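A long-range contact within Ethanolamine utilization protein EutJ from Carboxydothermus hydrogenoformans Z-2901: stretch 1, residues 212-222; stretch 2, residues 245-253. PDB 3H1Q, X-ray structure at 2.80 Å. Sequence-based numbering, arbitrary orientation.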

# COMPACT_ATOMS: atom_id res chain seq x y z
N LYS A 212 13.32 -15.53 -0.54
CA LYS A 212 12.46 -15.97 0.56
C LYS A 212 11.00 -15.59 0.34
O LYS A 212 10.10 -16.44 0.37
CB LYS A 212 12.96 -15.35 1.88
CG LYS A 212 12.06 -15.62 3.08
CD LYS A 212 12.44 -14.76 4.30
CE LYS A 212 11.59 -15.15 5.51
NZ LYS A 212 12.39 -15.46 6.74
N MSE A 213 10.80 -14.29 0.11
CA MSE A 213 9.48 -13.75 -0.15
C MSE A 213 8.74 -14.55 -1.21
O MSE A 213 7.67 -15.12 -0.94
CB MSE A 213 9.61 -12.29 -0.56
CG MSE A 213 10.07 -11.41 0.61
SE MSE A 213 9.96 -9.48 0.29
CE MSE A 213 10.63 -8.85 2.00
N ALA A 214 9.35 -14.61 -2.40
CA ALA A 214 8.82 -15.30 -3.59
C ALA A 214 8.44 -16.77 -3.37
O ALA A 214 7.36 -17.22 -3.77
CB ALA A 214 9.80 -15.17 -4.75
N LEU A 215 9.34 -17.50 -2.72
CA LEU A 215 9.12 -18.91 -2.40
C LEU A 215 7.96 -19.12 -1.41
O LEU A 215 7.25 -20.13 -1.48
CB LEU A 215 10.42 -19.56 -1.93
CG LEU A 215 11.50 -19.41 -3.02
CD1 LEU A 215 12.95 -19.61 -2.52
CD2 LEU A 215 11.18 -20.28 -4.24
N ILE A 216 7.77 -18.15 -0.52
CA ILE A 216 6.65 -18.18 0.40
C ILE A 216 5.33 -18.08 -0.38
O ILE A 216 4.35 -18.76 -0.05
CB ILE A 216 6.78 -17.09 1.48
CG1 ILE A 216 8.01 -17.37 2.35
CG2 ILE A 216 5.50 -16.97 2.32
CD1 ILE A 216 8.39 -16.23 3.27
N VAL A 217 5.33 -17.26 -1.42
CA VAL A 217 4.13 -17.06 -2.23
C VAL A 217 3.94 -18.29 -3.08
O VAL A 217 2.85 -18.85 -3.12
CB VAL A 217 4.25 -15.83 -3.14
CG1 VAL A 217 2.92 -15.54 -3.83
CG2 VAL A 217 4.75 -14.62 -2.34
N LYS A 218 5.03 -18.70 -3.73
CA LYS A 218 5.08 -19.93 -4.54
C LYS A 218 4.30 -21.02 -3.85
O LYS A 218 3.42 -21.64 -4.46
CB LYS A 218 6.54 -20.39 -4.73
CG LYS A 218 6.75 -21.43 -5.84
CD LYS A 218 8.25 -21.77 -6.09
CE LYS A 218 8.61 -23.21 -5.67
NZ LYS A 218 10.06 -23.57 -5.81
N GLU A 219 4.64 -21.21 -2.58
CA GLU A 219 3.99 -22.16 -1.70
C GLU A 219 2.48 -21.98 -1.64
O GLU A 219 1.72 -22.90 -1.93
CB GLU A 219 4.58 -22.08 -0.29
CG GLU A 219 5.40 -23.28 0.10
CD GLU A 219 4.57 -24.57 0.30
OE1 GLU A 219 4.96 -25.40 1.16
OE2 GLU A 219 3.53 -24.76 -0.38
N VAL A 220 2.04 -20.78 -1.28
CA VAL A 220 0.62 -20.54 -1.12
C VAL A 220 -0.15 -20.69 -2.44
O VAL A 220 -1.34 -21.01 -2.44
CB VAL A 220 0.43 -19.16 -0.53
CG1 VAL A 220 -0.94 -19.05 0.12
CG2 VAL A 220 1.53 -18.90 0.49
N ILE A 221 0.56 -20.49 -3.55
CA ILE A 221 0.00 -20.66 -4.89
C ILE A 221 0.17 -22.11 -5.36
O ILE A 221 -0.33 -22.49 -6.42
CB ILE A 221 0.67 -19.68 -5.95
CG1 ILE A 221 0.99 -18.30 -5.35
CG2 ILE A 221 -0.15 -19.59 -7.27
CD1 ILE A 221 -0.11 -17.70 -4.46
N LYS A 222 0.88 -22.91 -4.55
CA LYS A 222 1.08 -24.36 -4.76
C LYS A 222 -0.21 -25.14 -4.47
O LYS A 222 -0.20 -26.38 -4.44
CB LYS A 222 2.20 -24.87 -3.84
CG LYS A 222 2.63 -26.32 -4.03
CD LYS A 222 2.96 -26.98 -2.68
CE LYS A 222 1.91 -28.01 -2.26
NZ LYS A 222 2.11 -29.35 -2.90
N GLU A 245 13.76 -9.69 -10.45
CA GLU A 245 14.29 -10.56 -9.39
C GLU A 245 13.19 -11.47 -8.79
O GLU A 245 13.31 -12.69 -8.75
CB GLU A 245 14.99 -9.73 -8.33
N PHE A 246 12.07 -10.87 -8.38
CA PHE A 246 10.92 -11.63 -7.91
C PHE A 246 10.31 -12.51 -9.02
O PHE A 246 10.03 -13.68 -8.79
CB PHE A 246 9.89 -10.66 -7.34
CG PHE A 246 8.84 -11.31 -6.48
CD1 PHE A 246 8.94 -11.28 -5.10
CD2 PHE A 246 7.71 -11.89 -7.05
CE1 PHE A 246 7.94 -11.85 -4.28
CE2 PHE A 246 6.71 -12.45 -6.25
CZ PHE A 246 6.82 -12.43 -4.86
N SER A 247 10.12 -11.96 -10.21
CA SER A 247 9.48 -12.75 -11.26
C SER A 247 10.23 -14.09 -11.47
O SER A 247 9.60 -15.09 -11.83
CB SER A 247 9.36 -11.97 -12.54
N ARG A 248 11.55 -14.10 -11.21
CA ARG A 248 12.34 -15.34 -11.29
C ARG A 248 11.98 -16.31 -10.18
O ARG A 248 11.29 -17.30 -10.43
CB ARG A 248 13.85 -15.06 -11.29
N PHE A 249 12.42 -16.01 -8.95
CA PHE A 249 12.34 -16.95 -7.83
C PHE A 249 10.97 -17.55 -7.63
O PHE A 249 10.84 -18.65 -7.12
CB PHE A 249 12.78 -16.30 -6.53
CG PHE A 249 14.16 -15.76 -6.58
CD1 PHE A 249 15.26 -16.62 -6.53
CD2 PHE A 249 14.38 -14.40 -6.67
CE1 PHE A 249 16.57 -16.11 -6.58
CE2 PHE A 249 15.69 -13.87 -6.72
CZ PHE A 249 16.79 -14.73 -6.67
N LEU A 250 9.94 -16.81 -8.04
CA LEU A 250 8.58 -17.31 -7.93
C LEU A 250 8.31 -18.40 -8.98
O LEU A 250 7.70 -19.44 -8.68
CB LEU A 250 7.57 -16.17 -8.06
CG LEU A 250 6.11 -16.63 -8.13
CD1 LEU A 250 5.57 -16.97 -6.76
CD2 LEU A 250 5.27 -15.57 -8.80
N GLY A 251 8.78 -18.17 -10.20
CA GLY A 251 8.53 -19.09 -11.27
C GLY A 251 7.81 -18.43 -12.42
O GLY A 251 8.19 -18.63 -13.57
N LYS A 252 6.77 -17.65 -12.13
CA LYS A 252 6.18 -16.85 -13.21
C LYS A 252 6.41 -15.36 -13.05
O LYS A 252 6.65 -14.88 -11.93
CB LYS A 252 4.71 -17.20 -13.51
CG LYS A 252 3.79 -17.43 -12.31
CD LYS A 252 2.46 -18.02 -12.80
CE LYS A 252 1.28 -17.71 -11.86
NZ LYS A 252 1.19 -18.56 -10.62
N GLU A 253 6.38 -14.66 -14.19
CA GLU A 253 6.60 -13.21 -14.24
C GLU A 253 5.48 -12.52 -13.48
O GLU A 253 4.34 -13.01 -13.44
CB GLU A 253 6.69 -12.71 -15.70

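Helices that pack without a single hydrogen bond between them depend on shape, and this pair from EutJ illustrates how a small residue can sit at the closest approach of two backbones. The two axes cross at -46° and approach to 8.2 Å, with the backbones nearest at Ala-214 and Leu-250, whose CA atoms lie 4.8 Å apart. Ala-214 points toward the other helix, and its lone methyl serves three neighbours. Ala-214 CB sits 4.0 Å from the centroid of the Phe-246 ring, over one face in a CH-pi contact, while the same CB meets Phe-249 CB at 3.7 Å and Leu-250 CB at 4.1 Å.

Leu-250, the most covered residue, starts sideways, but its t,p rotamer brings the branched end nearer. Leu-250 CD1 lies 3.5 Å from Ala-214 O and 4.0 Å from Val-217 CB, filling the space beside the small alanine with hydrocarbon.

Phe-246 reaches in likewise from a sideways start. With its face given to Ala-214, its edge receives the CB of Met-213, a selenomethionine whose end leads away, and Val-217, whose CG2 lies 3.9 Å from Phe-246 CZ. The flat ring thus serves residues on successive turns.

Beyond this buried apolar centre, Lys-218 lays its aliphatic chain alongside, Lys-218 CD 3.5 Å from Leu-250 O. After the second helix, Gly-251 is the first residue to leave helical phi/psi, and its positive phi suits a residue without CB.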